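PDB 3FHD: ORF 37 from Human herpesvirus 8 type M, which cleaves DNA as both an endonuclease and an exonuclease and helps process branched viral DNA intermediates, promoting production of unit-length linear genomes. Local coordinates for residues A[367-379]-A[432-445]. Numbering follows the deposited sequence.
Sequences LTDPQDTRGQISI and RKRGYQDPVNCTIG
D369 OD1 is gripped by two donors from opposite faces of its carboxylate: R432 NH2, 2.8 Å away on the syn side, and the backbone N of Q371. The second bond, 167° at the hydrogen, makes D369 the N-cap of the short helix 370-373. With CG anti to the backbone N (chi1 -174°), the carboxylate reaches R432, whose extended chain also meets D438 end-on, NH1 to OD2 and NH2 to OD1. One guanidinium thus joins two aspartates whose OD1 atoms lie 4.5 Å apart, a like-charge proximity it probably offsets; K277 NZ forms a salt bridge with the other oxygen of D369, OD2, and probably adds to this compensation.

R374 forms a second grip. Bends at chi2 and chi3 fold its chain back, and NH2 (2.8 Å) and NH1 (3.0 Å) both donate to the carbonyl O of Q437, which lies in the guanidinium plane. P439 CD sits 3.6 Å above one face of that plane. Deeper in, P370 CB touches C442 SG at 3.6 Å.

Beyond the prolines the backbones pair: T443 N donates to G375 O and I377 N to T443 O, both at 2.7 Å. This single beta bridge of Q376 with T443, beside a capped helical turn and a salt-bridge network, ties together two loops leaving strands 362-367 and 423-432 of the central mixed sheet in this PD-(D/E)XK nuclease fold.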
# COMPACT_ATOMS: atom_id res chain seq x y z
N LEU A 367 17.35 5.28 18.45
CA LEU A 367 16.73 6.51 18.94
C LEU A 367 17.12 6.79 20.39
O LEU A 367 17.42 5.85 21.13
CB LEU A 367 15.21 6.45 18.78
CG LEU A 367 14.70 6.09 17.37
CD1 LEU A 367 13.23 5.68 17.37
CD2 LEU A 367 14.96 7.24 16.39
N THR A 368 17.12 8.07 20.78
CA THR A 368 17.26 8.41 22.18
C THR A 368 16.11 7.86 23.03
O THR A 368 14.96 7.78 22.59
CB THR A 368 17.41 9.94 22.44
OG1 THR A 368 16.28 10.64 21.90
CG2 THR A 368 18.71 10.47 21.85
N ASP A 369 16.46 7.49 24.25
CA ASP A 369 15.52 6.93 25.19
C ASP A 369 14.86 8.08 25.97
O ASP A 369 15.55 8.83 26.65
CB ASP A 369 16.28 5.98 26.11
CG ASP A 369 15.39 5.22 27.05
OD1 ASP A 369 14.28 5.68 27.40
OD2 ASP A 369 15.81 4.12 27.45
N PRO A 370 13.51 8.23 25.87
CA PRO A 370 12.84 9.32 26.59
C PRO A 370 12.89 9.23 28.13
O PRO A 370 12.47 10.17 28.83
CB PRO A 370 11.39 9.28 26.07
CG PRO A 370 11.20 7.84 25.62
CD PRO A 370 12.55 7.39 25.12
N GLN A 371 13.41 8.13 28.68
CA GLN A 371 13.58 8.07 30.14
C GLN A 371 14.77 8.92 30.57
O GLN A 371 14.86 9.38 31.73
CB GLN A 371 13.70 6.64 30.65
CG GLN A 371 13.45 6.51 32.15
CD GLN A 371 13.35 5.08 32.60
OE1 GLN A 371 12.96 4.20 31.83
NE2 GLN A 371 13.70 4.82 33.85
N ASP A 372 15.68 9.14 29.63
CA ASP A 372 16.83 10.02 29.84
C ASP A 372 16.42 11.48 29.64
O ASP A 372 16.71 12.34 30.47
CB ASP A 372 17.97 9.65 28.87
CG ASP A 372 18.55 8.24 29.12
OD1 ASP A 372 18.27 7.62 30.18
OD2 ASP A 372 19.31 7.76 28.24
N THR A 373 15.70 11.75 28.54
CA THR A 373 15.40 13.12 28.10
C THR A 373 14.08 13.67 28.65
O THR A 373 13.70 14.81 28.34
CB THR A 373 15.34 13.19 26.55
OG1 THR A 373 14.30 12.33 26.09
CG2 THR A 373 16.66 12.74 25.93
N ARG A 374 13.39 12.85 29.45
CA ARG A 374 12.02 13.12 29.95
C ARG A 374 10.99 13.47 28.87
O ARG A 374 10.00 14.17 29.14
CB ARG A 374 12.02 14.20 31.06
CG ARG A 374 12.89 13.89 32.28
CD ARG A 374 12.85 12.43 32.75
NE ARG A 374 11.60 12.07 33.42
CZ ARG A 374 11.18 10.82 33.62
NH1 ARG A 374 10.02 10.60 34.24
NH2 ARG A 374 11.92 9.78 33.21
N GLY A 375 11.20 12.99 27.64
CA GLY A 375 10.23 13.23 26.59
C GLY A 375 10.70 13.14 25.15
O GLY A 375 10.08 12.46 24.34
N GLN A 376 11.79 13.84 24.83
CA GLN A 376 12.21 13.94 23.43
C GLN A 376 12.87 12.68 22.87
O GLN A 376 13.83 12.14 23.46
CB GLN A 376 13.10 15.17 23.19
CG GLN A 376 13.21 15.55 21.71
CD GLN A 376 13.70 16.97 21.49
OE1 GLN A 376 12.99 17.80 20.90
NE2 GLN A 376 14.90 17.26 21.99
N ILE A 377 12.35 12.25 21.73
CA ILE A 377 12.91 11.13 20.98
C ILE A 377 13.49 11.67 19.68
O ILE A 377 12.75 12.12 18.80
CB ILE A 377 11.85 10.03 20.68
CG1 ILE A 377 11.29 9.45 21.99
CG2 ILE A 377 12.46 8.94 19.77
CD1 ILE A 377 9.93 8.73 21.86
N SER A 378 14.81 11.60 19.57
CA SER A 378 15.53 12.02 18.37
C SER A 378 16.57 10.95 18.02
O SER A 378 16.67 9.94 18.70
CB SER A 378 16.20 13.39 18.63
OG SER A 378 17.03 13.34 19.77
N ILE A 379 17.34 11.17 16.96
CA ILE A 379 18.37 10.20 16.56
C ILE A 379 19.55 10.31 17.51
O ILE A 379 20.07 11.41 17.72
CB ILE A 379 18.83 10.41 15.08
CG1 ILE A 379 17.65 10.21 14.12
CG2 ILE A 379 19.98 9.48 14.70
CD1 ILE A 379 17.93 10.69 12.69
N ARG A 432 9.26 -0.43 22.51
CA ARG A 432 9.26 -0.91 23.88
C ARG A 432 8.02 -0.45 24.67
O ARG A 432 7.41 0.59 24.38
CB ARG A 432 10.56 -0.56 24.61
CG ARG A 432 10.70 0.91 25.03
CD ARG A 432 11.94 1.10 25.93
NE ARG A 432 12.14 2.50 26.34
CZ ARG A 432 11.45 3.13 27.29
NH1 ARG A 432 10.46 2.51 27.94
NH2 ARG A 432 11.75 4.39 27.61
N LYS A 433 7.64 -1.26 25.66
CA LYS A 433 6.60 -0.88 26.59
C LYS A 433 7.01 0.35 27.41
O LYS A 433 8.19 0.55 27.74
CB LYS A 433 6.26 -2.04 27.54
CG LYS A 433 5.61 -3.28 26.87
CD LYS A 433 4.32 -2.91 26.08
CE LYS A 433 3.52 -4.17 25.68
NZ LYS A 433 2.32 -3.83 24.84
N ARG A 434 6.01 1.18 27.73
CA ARG A 434 6.17 2.25 28.71
C ARG A 434 6.27 1.67 30.11
O ARG A 434 5.59 0.70 30.45
CB ARG A 434 5.01 3.22 28.65
CG ARG A 434 5.00 4.03 27.43
CD ARG A 434 3.78 4.93 27.47
NE ARG A 434 3.54 5.56 26.18
CZ ARG A 434 3.77 6.84 25.94
NH1 ARG A 434 4.25 7.62 26.92
NH2 ARG A 434 3.53 7.35 24.73
N GLY A 435 7.14 2.25 30.92
CA GLY A 435 7.36 1.78 32.28
C GLY A 435 6.92 2.83 33.26
O GLY A 435 6.54 3.95 32.87
N TYR A 436 7.00 2.48 34.54
CA TYR A 436 6.57 3.36 35.60
C TYR A 436 7.35 4.66 35.69
O TYR A 436 6.81 5.68 36.07
CB TYR A 436 6.56 2.62 36.94
CG TYR A 436 5.45 1.59 37.01
CD1 TYR A 436 4.22 1.92 37.59
CD2 TYR A 436 5.62 0.31 36.47
CE1 TYR A 436 3.19 0.98 37.65
CE2 TYR A 436 4.60 -0.63 36.51
CZ TYR A 436 3.39 -0.28 37.11
OH TYR A 436 2.37 -1.20 37.17
N GLN A 437 8.62 4.62 35.27
CA GLN A 437 9.51 5.77 35.38
C GLN A 437 9.63 6.60 34.07
O GLN A 437 10.35 7.59 34.03
CB GLN A 437 10.89 5.31 35.84
CG GLN A 437 10.89 4.67 37.24
CD GLN A 437 12.27 4.33 37.70
OE1 GLN A 437 13.16 5.18 37.70
NE2 GLN A 437 12.46 3.08 38.17
N ASP A 438 8.93 6.17 33.02
CA ASP A 438 8.90 6.91 31.75
C ASP A 438 8.05 8.18 31.89
O ASP A 438 7.06 8.17 32.63
CB ASP A 438 8.34 6.05 30.61
CG ASP A 438 9.40 5.08 30.03
OD1 ASP A 438 10.55 5.52 29.84
OD2 ASP A 438 9.07 3.90 29.78
N PRO A 439 8.42 9.27 31.19
CA PRO A 439 7.56 10.47 31.20
C PRO A 439 6.17 10.21 30.63
O PRO A 439 6.02 9.39 29.72
CB PRO A 439 8.30 11.44 30.28
CG PRO A 439 9.18 10.57 29.43
CD PRO A 439 9.62 9.47 30.37
N VAL A 440 5.18 10.91 31.17
CA VAL A 440 3.81 10.88 30.62
C VAL A 440 3.83 11.33 29.14
O VAL A 440 3.24 10.67 28.28
CB VAL A 440 2.86 11.82 31.41
CG1 VAL A 440 1.41 11.54 31.02
CG2 VAL A 440 3.04 11.63 32.90
N ASN A 441 4.55 12.42 28.87
CA ASN A 441 4.53 13.10 27.58
C ASN A 441 5.84 12.91 26.84
O ASN A 441 6.85 13.47 27.23
CB ASN A 441 4.30 14.61 27.79
CG ASN A 441 2.94 14.94 28.40
OD1 ASN A 441 1.91 14.39 27.99
ND2 ASN A 441 2.92 15.85 29.37
N CYS A 442 5.82 12.10 25.78
CA CYS A 442 6.99 11.96 24.91
C CYS A 442 6.76 12.72 23.61
O CYS A 442 5.61 12.94 23.22
CB CYS A 442 7.30 10.48 24.64
SG CYS A 442 7.82 9.55 26.10
N THR A 443 7.83 13.14 22.94
CA THR A 443 7.69 13.90 21.69
C THR A 443 8.75 13.56 20.66
O THR A 443 9.90 13.26 21.02
CB THR A 443 7.73 15.44 21.93
OG1 THR A 443 8.92 15.79 22.63
CG2 THR A 443 6.49 15.93 22.69
N ILE A 444 8.35 13.61 19.39
CA ILE A 444 9.27 13.59 18.25
C ILE A 444 9.12 14.94 17.55
O ILE A 444 8.08 15.22 16.96
CB ILE A 444 8.93 12.44 17.22
CG1 ILE A 444 8.76 11.09 17.92
CG2 ILE A 444 10.02 12.35 16.13
CD1 ILE A 444 7.92 10.07 17.11
N GLY A 445 10.14 15.79 17.65
CA GLY A 445 10.00 17.19 17.23
C GLY A 445 8.94 17.92 18.05
O GLY A 445 8.97 17.90 19.28
O HOH W 1 10.56 1.96 31.33
O HOH W 2 7.96 9.05 35.59
O HOH W 3 12.54 14.77 18.35